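Local coordinates for protein phage related exonuclease (Haemophilus somnus 129PT, PDB 3K93) that probably hydrolyses DNA as a phage-type exonuclease, with a bound metal ion at its presumed active site and three copies of the chain in its assembly, at residues 216-219 and 220-223; 44-47 and 48-52; 206-209 and 210-214; 89-93 and 94-98. One frame throughout, in Å; residues are numbered along the deposited sequence.

Interaction 1: 216-219 and 220-223; sequences DQLI and SEMS
At the final turn of the C-terminal helix 198-221, Asp216 and Ile219 meet Ser220 and Ser223, whose two hydroxyls reach back to carbonyls of the preceding turn. Ser220 OG donates to Asp216 O at 3.0 Å, while Ser220 N makes the regular helical bond to that oxygen. The two donors arrive from opposite faces of the carbonyl plane, each tilted a little under 30° from it. The first torsion of Ser220, -67°, makes this possible by setting OG beside its own backbone N, where the short side chain lies back along the helix.

Ser223 does the same for Ile219, with OG 3.0 Å from Ile219 O. Met222 N, of a selenomethionine, is the second donor to Ile219 O, again from the opposite face, and both stand well above the carbonyl plane rather than on a lone pair. Glu221 N is still 3.3 Å from Gln217 O in a helical bond, but the bond of Met222 N to Ile219 O spans three residues instead of four, a shortening that a weak bond from Glu221 N to Leu218 O foreshadows.

Glu221 lays CB 3.4 Å from Leu218 O, and its extended chain carries OE1 to the backbone N of Thr125 in the second subunit. Leu218 and Ile219 suit the inner side, packing on helix 35-50, and Phe124 of the second subunit covers Leu218.

Serine fits this last turn in two ways: Ser220 adds to an intact helical bond, whereas Ser223 gives Ile219 O another donor where the four-residue pattern has ended.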
loop_
_atom_site.group_PDB
_atom_site.type_symbol
_atom_site.label_atom_id
_atom_site.label_comp_id
_atom_site.label_asym_id
_atom_site.label_seq_id
_atom_site.Cartn_x
_atom_site.Cartn_y
_atom_site.Cartn_z
ATOM N N ASP A 216 -25.225 15.570 4.445
ATOM C CA ASP A 216 -26.687 15.658 4.476
ATOM C C ASP A 216 -27.349 14.891 3.310
ATOM O O ASP A 216 -28.417 14.264 3.461
ATOM C CB ASP A 216 -27.130 17.132 4.418
ATOM C CG ASP A 216 -26.816 17.912 5.729
ATOM O OD1 ASP A 216 -26.561 17.282 6.776
ATOM O OD2 ASP A 216 -26.842 19.159 5.696
ATOM N N GLN A 217 -26.715 14.977 2.148
ATOM C CA GLN A 217 -27.142 14.263 0.970
ATOM C C GLN A 217 -27.021 12.753 1.218
ATOM O O GLN A 217 -27.887 12.007 0.826
ATOM C CB GLN A 217 -26.284 14.744 -0.230
ATOM C CG GLN A 217 -26.336 13.930 -1.516
ATOM C CD GLN A 217 -25.284 14.431 -2.557
ATOM O OE1 GLN A 217 -25.049 15.653 -2.677
ATOM N NE2 GLN A 217 -24.648 13.486 -3.286
ATOM N N LEU A 218 -25.954 12.316 1.891
ATOM C CA LEU A 218 -25.792 10.891 2.162
ATOM C C LEU A 218 -26.904 10.434 3.106
ATOM O O LEU A 218 -27.531 9.404 2.850
ATOM C CB LEU A 218 -24.412 10.560 2.745
ATOM C CG LEU A 218 -23.196 10.830 1.870
ATOM C CD1 LEU A 218 -21.931 10.428 2.620
ATOM C CD2 LEU A 218 -23.260 10.126 0.464
ATOM N N ILE A 219 -27.146 11.198 4.166
ATOM C CA ILE A 219 -28.202 10.892 5.139
ATOM C C ILE A 219 -29.570 10.773 4.452
ATOM O O ILE A 219 -30.307 9.853 4.731
ATOM C CB ILE A 219 -28.284 11.957 6.258
ATOM C CG1 ILE A 219 -27.009 11.981 7.117
ATOM C CG2 ILE A 219 -29.517 11.728 7.165
ATOM C CD1 ILE A 219 -26.591 10.635 7.736
ATOM N N SER A 220 -29.872 11.685 3.530
ATOM C CA SER A 220 -31.132 11.664 2.805
ATOM C C SER A 220 -31.336 10.432 1.961
ATOM O O SER A 220 -32.443 9.996 1.813
ATOM C CB SER A 220 -31.262 12.900 1.929
ATOM O OG SER A 220 -31.373 14.002 2.802
ATOM N N GLU A 221 -30.266 9.864 1.422
ATOM C CA GLU A 221 -30.408 8.622 0.675
ATOM C C GLU A 221 -30.856 7.460 1.570
ATOM O O GLU A 221 -31.427 6.524 1.084
ATOM C CB GLU A 221 -29.079 8.213 0.029
ATOM C CG GLU A 221 -28.651 9.069 -1.125
ATOM C CD GLU A 221 -27.469 8.461 -1.863
ATOM O OE1 GLU A 221 -27.438 7.235 -2.084
ATOM O OE2 GLU A 221 -26.566 9.222 -2.228
HETATM N N MSE A 222 -30.538 7.504 2.853
HETATM C CA MSE A 222 -30.853 6.426 3.755
HETATM C C MSE A 222 -32.087 6.797 4.577
HETATM O O MSE A 222 -32.221 6.393 5.723
HETATM C CB MSE A 222 -29.656 6.165 4.678
HETATM C CG MSE A 222 -28.433 5.631 3.961
HETATM SE SE MSE A 222 -28.851 3.933 3.313
HETATM C CE MSE A 222 -28.939 4.256 1.380
ATOM N N SER A 223 -32.999 7.567 4.004
ATOM C CA SER A 223 -34.140 8.116 4.782
ATOM C C SER A 223 -35.269 8.155 3.794
ATOM O O SER A 223 -35.363 7.328 2.882
ATOM C CB SER A 223 -33.845 9.546 5.351
ATOM O OG SER A 223 -32.805 9.578 6.354
ATOM O OXT SER A 223 -36.092 9.029 3.866
#

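Interaction 2: 44-47 and 48-52; sequences MAKF and DLFGY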
loop_
_atom_site.group_PDB
_atom_site.type_symbol
_atom_site.label_atom_id
_atom_site.label_comp_id
_atom_site.label_asym_id
_atom_site.label_seq_id
_atom_site.Cartn_x
_atom_site.Cartn_y
_atom_site.Cartn_z
HETATM N N MSE A 44 -18.005 8.795 8.115
HETATM C CA MSE A 44 -18.676 9.529 9.177
HETATM C C MSE A 44 -20.171 9.282 9.069
HETATM O O MSE A 44 -20.809 9.041 10.082
HETATM C CB MSE A 44 -18.360 11.037 9.094
HETATM C CG MSE A 44 -16.866 11.374 9.348
HETATM SE SE MSE A 44 -16.394 13.193 8.717
HETATM C CE MSE A 44 -14.472 13.057 8.795
ATOM N N ALA A 45 -20.741 9.358 7.856
ATOM C CA ALA A 45 -22.168 9.078 7.674
ATOM C C ALA A 45 -22.515 7.650 8.145
ATOM O O ALA A 45 -23.490 7.464 8.842
ATOM C CB ALA A 45 -22.593 9.289 6.228
ATOM N N LYS A 46 -21.706 6.659 7.773
ATOM C CA LYS A 46 -21.999 5.267 8.146
ATOM C C LYS A 46 -21.834 5.028 9.662
ATOM O O LYS A 46 -22.497 4.166 10.239
ATOM C CB LYS A 46 -21.124 4.286 7.367
ATOM C CG LYS A 46 -21.413 4.204 5.877
ATOM C CD LYS A 46 -20.568 3.106 5.198
ATOM C CE LYS A 46 -20.474 3.325 3.702
ATOM N NZ LYS A 46 -19.593 2.327 3.047
ATOM N N PHE A 47 -20.931 5.746 10.300
ATOM C CA PHE A 47 -20.875 5.667 11.743
ATOM C C PHE A 47 -22.150 6.211 12.384
ATOM O O PHE A 47 -22.744 5.548 13.243
ATOM C CB PHE A 47 -19.666 6.398 12.335
ATOM C CG PHE A 47 -19.643 6.344 13.825
ATOM C CD1 PHE A 47 -19.315 5.160 14.473
ATOM C CD2 PHE A 47 -20.032 7.441 14.587
ATOM C CE1 PHE A 47 -19.321 5.077 15.881
ATOM C CE2 PHE A 47 -20.054 7.385 16.027
ATOM C CZ PHE A 47 -19.690 6.214 16.665
ATOM N N ASP A 48 -22.584 7.398 11.972
ATOM C CA ASP A 48 -23.760 8.025 12.608
ATOM C C ASP A 48 -25.054 7.282 12.251
ATOM O O ASP A 48 -25.975 7.244 13.050
ATOM C CB ASP A 48 -23.936 9.507 12.195
ATOM C CG ASP A 48 -22.796 10.396 12.644
ATOM O OD1 ASP A 48 -22.025 10.003 13.523
ATOM O OD2 ASP A 48 -22.669 11.504 12.079
ATOM N N LEU A 49 -25.141 6.731 11.036
ATOM C CA LEU A 49 -26.337 5.978 10.631
ATOM C C LEU A 49 -26.343 4.583 11.228
ATOM O O LEU A 49 -27.379 4.095 11.612
ATOM C CB LEU A 49 -26.403 5.818 9.109
ATOM C CG LEU A 49 -26.714 7.064 8.278
ATOM C CD1 LEU A 49 -26.178 6.897 6.837
ATOM C CD2 LEU A 49 -28.197 7.322 8.344
ATOM N N PHE A 50 -25.190 3.909 11.246
ATOM C CA PHE A 50 -25.203 2.474 11.498
ATOM C C PHE A 50 -24.371 2.052 12.688
ATOM O O PHE A 50 -24.394 0.887 13.060
ATOM C CB PHE A 50 -24.727 1.734 10.256
ATOM C CG PHE A 50 -25.444 2.116 8.986
ATOM C CD1 PHE A 50 -26.818 2.002 8.882
ATOM C CD2 PHE A 50 -24.739 2.528 7.878
ATOM C CE1 PHE A 50 -27.463 2.319 7.726
ATOM C CE2 PHE A 50 -25.393 2.828 6.689
ATOM C CZ PHE A 50 -26.737 2.744 6.621
ATOM N N GLY A 51 -23.641 2.990 13.289
ATOM C CA GLY A 51 -22.793 2.679 14.431
ATOM C C GLY A 51 -21.520 1.940 14.037
ATOM O O GLY A 51 -20.843 1.376 14.880
ATOM N N TYR A 52 -21.170 1.951 12.762
ATOM C CA TYR A 52 -19.981 1.234 12.321
ATOM C C TYR A 52 -18.774 2.169 12.372
ATOM O O TYR A 52 -18.695 3.179 11.653
ATOM C CB TYR A 52 -20.168 0.689 10.920
ATOM C CG TYR A 52 -18.957 -0.009 10.380
ATOM C CD1 TYR A 52 -17.962 0.695 9.722
ATOM C CD2 TYR A 52 -18.794 -1.381 10.535
ATOM C CE1 TYR A 52 -16.817 0.035 9.232
ATOM C CE2 TYR A 52 -17.692 -2.029 10.031
ATOM C CZ TYR A 52 -16.705 -1.304 9.378
ATOM O OH TYR A 52 -15.596 -1.947 8.863
#
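Backbone hydrogen bonds tie Met44 to Asp48, Ala45 to Leu49, Lys46 to Phe50 and Phe47 to Gly51, each spanning four residues. The bond of Leu49 N to Ala45 O is 2.8 Å long. Towards the end the geometry bends: Phe50 N stands 42° above the carbonyl plane of Lys46, and Gly51 N lies 2.7 Å from Phe47 O, likewise out of plane.

Contacts of the Phe47 ring form a second group. With CG anti to the backbone N (chi1 178°), the ring is set beside its own carbonyl carbon, where two oxygens come to its edge. One is Tyr52 O, 3.5 Å from Phe47 CD1, which also receives a CA-H...O contact from Phe47 CA. The other is Asp48 OD1, 3.4 Å from Phe47 CD2, with the carboxylate turned 65° from the ring. This places carboxylate oxygen beside the weakly positive ring hydrogens.

Among the apolar contacts, Ala45 CB meets Leu49 CD1 at 4.4 Å and Lys46 CB touches Phe50 CD2 at 4.1 Å. Leu49 CB covers the ring of the next residue, lying over the centre of one face of Phe50.

The polar ends are used elsewhere: Asp48 OD2 bonds Tyr215 OH, whereas Lys46 NZ makes a salt bridge to Glu127 and Tyr52 OH bonds Asp117, both of the second subunit. Lysine suits this interface because its extended chain carries the charge clear of its own helix.

With positive phi at Gly51, whose N-H still closes a helical bond, helix 35-50 ends in the alpha-L type of C-terminal cap.

Interaction 3: 206-209 and 210-214; sequences ERVS and AAQKY
Regular alpha-helical bonds join Glu206 to Ala210, Arg207 to Ala211, Val208 to Gln212 and Ser209 to Lys213; Gln212 N is 2.8 Å from Val208 O. The bond of Lys213 N to Ser209 O is longer, at 3.2 Å.

Val208 and Gln212, one turn apart, form the main side-chain contact. Val208 CG1 projects anti to the backbone N (chi1 166°), towards the next turn, and meets Gln212 CD at 3.9 Å. Gln212 crosses it obliquely: its CG passes 3.2 Å from Val208 O, and the extended chain then lays the amide beside the methyl, with OE1 3.7 Å from Ser209 CA. Glutamine suits the place because its aliphatic part packs on valine while the amide still reaches polar partners. Gln212 NE2 donates to Leu8 O.

Ala211 CB lies 3.4 Å from Val208 O. Lys213 CG lies 3.6 Å from Ser209 O on the more exposed side, before the chain bends at its end.

Within helix 198-221, Ala211 lies against Val41 of helix 35-50, its single methyl leaving room for that helix to approach, and Tyr214 packs on the same helix while its OH bonds Asp126 of the second subunit. Val208 packs on Leu15 and Ile18 of helix 15-19 and also meets the hairpin of strands 90-91 and 95-97, touching Phe94 at its turn and Ile95 on strand 95-97.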
loop_
_atom_site.group_PDB
_atom_site.type_symbol
_atom_site.label_atom_id
_atom_site.label_comp_id
_atom_site.label_asym_id
_atom_site.label_seq_id
_atom_site.Cartn_x
_atom_site.Cartn_y
_atom_site.Cartn_z
ATOM N N GLU A 206 -14.674 26.449 5.064
ATOM C CA GLU A 206 -15.176 26.191 3.717
ATOM C C GLU A 206 -15.281 24.695 3.465
ATOM O O GLU A 206 -16.307 24.215 2.989
ATOM C CB GLU A 206 -14.229 26.775 2.650
ATOM C CG GLU A 206 -14.190 28.297 2.518
ATOM C CD GLU A 206 -12.868 28.815 1.902
ATOM O OE1 GLU A 206 -12.053 27.998 1.384
ATOM O OE2 GLU A 206 -12.629 30.042 1.955
ATOM N N ARG A 207 -14.195 23.983 3.745
ATOM C CA ARG A 207 -14.145 22.547 3.538
ATOM C C ARG A 207 -15.156 21.779 4.413
ATOM O O ARG A 207 -15.786 20.829 3.932
ATOM C CB ARG A 207 -12.744 21.989 3.829
ATOM C CG ARG A 207 -11.551 22.545 2.983
ATOM C CD ARG A 207 -11.918 23.000 1.564
ATOM N NE ARG A 207 -12.232 21.882 0.724
ATOM C CZ ARG A 207 -12.855 21.921 -0.457
ATOM N NH1 ARG A 207 -13.279 23.050 -1.021
ATOM N NH2 ARG A 207 -13.056 20.769 -1.077
ATOM N N VAL A 208 -15.296 22.170 5.683
ATOM C CA VAL A 208 -16.254 21.505 6.555
ATOM C C VAL A 208 -17.693 21.786 6.072
ATOM O O VAL A 208 -18.529 20.902 6.050
ATOM C CB VAL A 208 -16.083 21.894 7.990
ATOM C CG1 VAL A 208 -17.313 21.469 8.834
ATOM C CG2 VAL A 208 -14.776 21.300 8.550
ATOM N N SER A 209 -17.947 23.004 5.643
ATOM C CA SER A 209 -19.251 23.369 5.148
ATOM C C SER A 209 -19.632 22.556 3.909
ATOM O O SER A 209 -20.758 22.093 3.805
ATOM C CB SER A 209 -19.255 24.838 4.812
ATOM O OG SER A 209 -20.521 25.181 4.322
ATOM N N ALA A 210 -18.688 22.350 3.003
ATOM C CA ALA A 210 -18.934 21.514 1.847
ATOM C C ALA A 210 -19.156 20.049 2.313
ATOM O O ALA A 210 -20.096 19.375 1.843
ATOM C CB ALA A 210 -17.771 21.604 0.864
ATOM N N ALA A 211 -18.345 19.585 3.263
ATOM C CA ALA A 211 -18.520 18.239 3.832
ATOM C C ALA A 211 -19.896 18.032 4.457
ATOM O O ALA A 211 -20.478 16.974 4.294
ATOM C CB ALA A 211 -17.385 17.894 4.867
ATOM N N GLN A 212 -20.416 19.034 5.158
ATOM C CA GLN A 212 -21.719 18.914 5.825
ATOM C C GLN A 212 -22.851 18.809 4.785
ATOM O O GLN A 212 -23.818 18.058 4.997
ATOM C CB GLN A 212 -21.988 20.130 6.731
ATOM C CG GLN A 212 -21.041 20.241 7.950
ATOM C CD GLN A 212 -21.189 21.555 8.687
ATOM O OE1 GLN A 212 -21.463 22.597 8.076
ATOM N NE2 GLN A 212 -21.043 21.520 10.011
ATOM N N LYS A 213 -22.735 19.552 3.677
ATOM C CA LYS A 213 -23.714 19.445 2.621
ATOM C C LYS A 213 -23.682 18.064 1.998
ATOM O O LYS A 213 -24.730 17.489 1.778
ATOM C CB LYS A 213 -23.549 20.521 1.553
ATOM C CG LYS A 213 -23.885 21.922 2.070
ATOM C CD LYS A 213 -23.795 23.008 0.958
ATOM C CE LYS A 213 -23.891 24.459 1.545
ATOM N NZ LYS A 213 -25.287 24.893 1.681
ATOM N N TYR A 214 -22.496 17.541 1.709
ATOM C CA TYR A 214 -22.378 16.190 1.170
ATOM C C TYR A 214 -22.940 15.152 2.153
ATOM O O TYR A 214 -23.754 14.310 1.795
ATOM C CB TYR A 214 -20.904 15.882 0.801
ATOM C CG TYR A 214 -20.710 14.527 0.188
ATOM C CD1 TYR A 214 -21.300 14.187 -1.016
ATOM C CD2 TYR A 214 -19.891 13.588 0.793
ATOM C CE1 TYR A 214 -21.134 12.912 -1.566
ATOM C CE2 TYR A 214 -19.700 12.329 0.239
ATOM C CZ TYR A 214 -20.333 12.000 -0.913
ATOM O OH TYR A 214 -20.112 10.765 -1.412
#

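Interaction 4: 89-93 and 94-98; sequences RRENE and FITGE
Over one face of the Arg89 guanidinium lies the peptide joining Gly97 to Glu98, with Glu98 N 3.6 Å above the plane and offset toward the rim, while Thr96 comes to the guanidinium edge. A bend at chi3 (-63°) swings the group across to the neighbouring strand. Arg89 NH1 then makes a weak hydrogen bond of 2.9 Å to Thr96 OG1, at an angle of 128°. At the turn, Asn92 OD1 lies at the edge of the Phe94 ring, near its plane.

That oxygen is gripped twice: Phe94 N is 2.8 Å and Ile95 N 3.0 Å from Asn92 OD1, from opposite faces of the amide plane. Asn92 suits the corner because its short side chain, with CG between the backbone N and carbonyl carbon, can take both amides of the turn; the bond to Phe94 N makes it an Asx turn. Asn92 N in turn donates to Ile95 O at 3.1 Å.

Arg90 and Gly97 form a hydrogen-bonded antiparallel pair, with Arg90 N 2.8 Å from Gly97 O and a second bond returning from Gly97 N. Glu91 and Thr96 are the non-hydrogen-bonded pair; their side chains lie side by side, with Glu91 CB 3.5 Å from Thr96 CG2. The carboxylates have outside partners: Glu91 pairs with Lys9 and Glu98 with Lys85.

Strands 90-91 and 95-97 thus make a beta hairpin with a two-residue turn at Glu93 and Phe94, and strand 10-11 joins 95-97 in parallel. Asp100, two residues beyond Glu98, binds the sodium ion.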
loop_
_atom_site.group_PDB
_atom_site.type_symbol
_atom_site.label_atom_id
_atom_site.label_comp_id
_atom_site.label_asym_id
_atom_site.label_seq_id
_atom_site.Cartn_x
_atom_site.Cartn_y
_atom_site.Cartn_z
ATOM N N ARG A 89 -14.319 19.291 25.939
ATOM C CA ARG A 89 -14.470 19.193 24.518
ATOM C C ARG A 89 -15.202 20.458 24.150
ATOM O O ARG A 89 -16.223 20.751 24.732
ATOM C CB ARG A 89 -15.280 17.943 24.118
ATOM C CG ARG A 89 -15.782 17.942 22.614
ATOM C CD ARG A 89 -15.943 16.529 21.990
ATOM N NE ARG A 89 -14.640 15.832 21.925
ATOM C CZ ARG A 89 -13.797 15.780 20.871
ATOM N NH1 ARG A 89 -14.041 16.364 19.688
ATOM N NH2 ARG A 89 -12.660 15.116 21.003
ATOM N N ARG A 90 -14.660 21.240 23.231
ATOM C CA ARG A 90 -15.381 22.393 22.744
ATOM C C ARG A 90 -15.871 22.102 21.359
ATOM O O ARG A 90 -15.415 21.143 20.707
ATOM C CB ARG A 90 -14.497 23.617 22.735
ATOM C CG ARG A 90 -14.147 24.133 24.117
ATOM C CD ARG A 90 -13.269 25.366 23.980
ATOM N NE ARG A 90 -12.922 25.946 25.268
ATOM C CZ ARG A 90 -12.426 27.167 25.433
ATOM N NH1 ARG A 90 -12.205 27.979 24.409
ATOM N NH2 ARG A 90 -12.140 27.578 26.635
ATOM N N GLU A 91 -16.823 22.921 20.922
ATOM C CA GLU A 91 -17.295 22.887 19.561
ATOM C C GLU A 91 -17.865 24.196 19.109
ATOM O O GLU A 91 -18.237 25.020 19.923
ATOM C CB GLU A 91 -18.339 21.808 19.371
ATOM C CG GLU A 91 -19.567 21.913 20.210
ATOM C CD GLU A 91 -20.429 20.686 19.986
ATOM O OE1 GLU A 91 -20.061 19.603 20.499
ATOM O OE2 GLU A 91 -21.437 20.781 19.252
ATOM N N ASN A 92 -17.912 24.377 17.796
ATOM C CA ASN A 92 -18.547 25.510 17.221
ATOM C C ASN A 92 -19.499 24.942 16.181
ATOM O O ASN A 92 -19.899 23.793 16.325
ATOM C CB ASN A 92 -17.514 26.539 16.715
ATOM C CG ASN A 92 -16.548 25.992 15.664
ATOM O OD1 ASN A 92 -16.864 25.078 14.901
ATOM N ND2 ASN A 92 -15.343 26.583 15.622
ATOM N N GLU A 93 -19.862 25.688 15.145
ATOM C CA GLU A 93 -20.809 25.162 14.192
ATOM C C GLU A 93 -20.180 24.187 13.200
ATOM O O GLU A 93 -20.898 23.550 12.472
ATOM C CB GLU A 93 -21.550 26.278 13.453
ATOM C CG GLU A 93 -22.311 27.222 14.355
ATOM C CD GLU A 93 -23.281 26.532 15.326
ATOM O OE1 GLU A 93 -23.881 25.476 14.983
ATOM O OE2 GLU A 93 -23.451 27.067 16.458
ATOM N N PHE A 94 -18.860 24.046 13.207
ATOM C CA PHE A 94 -18.158 23.253 12.188
ATOM C C PHE A 94 -17.400 22.052 12.726
ATOM O O PHE A 94 -17.426 20.960 12.132
ATOM C CB PHE A 94 -17.210 24.166 11.434
ATOM C CG PHE A 94 -17.906 25.301 10.740
ATOM C CD1 PHE A 94 -18.388 25.140 9.457
ATOM C CD2 PHE A 94 -18.086 26.507 11.382
ATOM C CE1 PHE A 94 -19.051 26.160 8.804
ATOM C CE2 PHE A 94 -18.750 27.553 10.752
ATOM C CZ PHE A 94 -19.245 27.383 9.451
ATOM N N ILE A 95 -16.751 22.245 13.863
ATOM C CA ILE A 95 -15.801 21.287 14.382
ATOM C C ILE A 95 -15.985 21.068 15.877
ATOM O O ILE A 95 -16.666 21.838 16.556
ATOM C CB ILE A 95 -14.335 21.721 14.085
ATOM C CG1 ILE A 95 -13.988 23.039 14.772
ATOM C CG2 ILE A 95 -14.104 21.861 12.563
ATOM C CD1 ILE A 95 -12.500 23.307 14.771
ATOM N N THR A 96 -15.393 19.993 16.370
ATOM C CA THR A 96 -15.343 19.719 17.800
ATOM C C THR A 96 -13.907 19.308 18.092
ATOM O O THR A 96 -13.201 18.803 17.219
ATOM C CB THR A 96 -16.310 18.591 18.255
ATOM O OG1 THR A 96 -15.857 17.365 17.718
ATOM C CG2 THR A 96 -17.729 18.810 17.748
ATOM N N GLY A 97 -13.466 19.558 19.315
ATOM C CA GLY A 97 -12.120 19.242 19.688
ATOM C C GLY A 97 -11.939 19.177 21.185
ATOM O O GLY A 97 -12.631 19.862 21.925
ATOM N N GLU A 98 -11.016 18.327 21.609
ATOM C CA GLU A 98 -10.557 18.263 22.967
ATOM C C GLU A 98 -9.050 18.248 22.895
ATOM O O GLU A 98 -8.492 17.265 22.533
ATOM C CB GLU A 98 -11.043 16.986 23.637
ATOM C CG GLU A 98 -10.496 16.831 25.046
ATOM C CD GLU A 98 -11.002 15.613 25.760
ATOM O OE1 GLU A 98 -12.216 15.423 25.841
ATOM O OE2 GLU A 98 -10.156 14.841 26.233
#

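In the fold
Interactions 1 and 3 belong to one helix, 198-221: interaction 3 is its middle, regular in bonding, and interaction 1 its C-terminal end, where serine hydroxyls take part. Interaction 2 is the end of helix 35-50, closed by a glycine, and packs on interaction 1, with Ile219 CD1 3.6 Å from Leu49 CG; both also touch the second subunit. Interaction 4 is instead a surface hairpin that no other chain touches. It meets interaction 3 where Val208 packs on Phe94 and Ile95 and Gln212 NE2 probably bonds Glu93 O. All three helical contacts are partly buried; in interaction 2 part of the burial is polar, through Lys46 at the subunit interface.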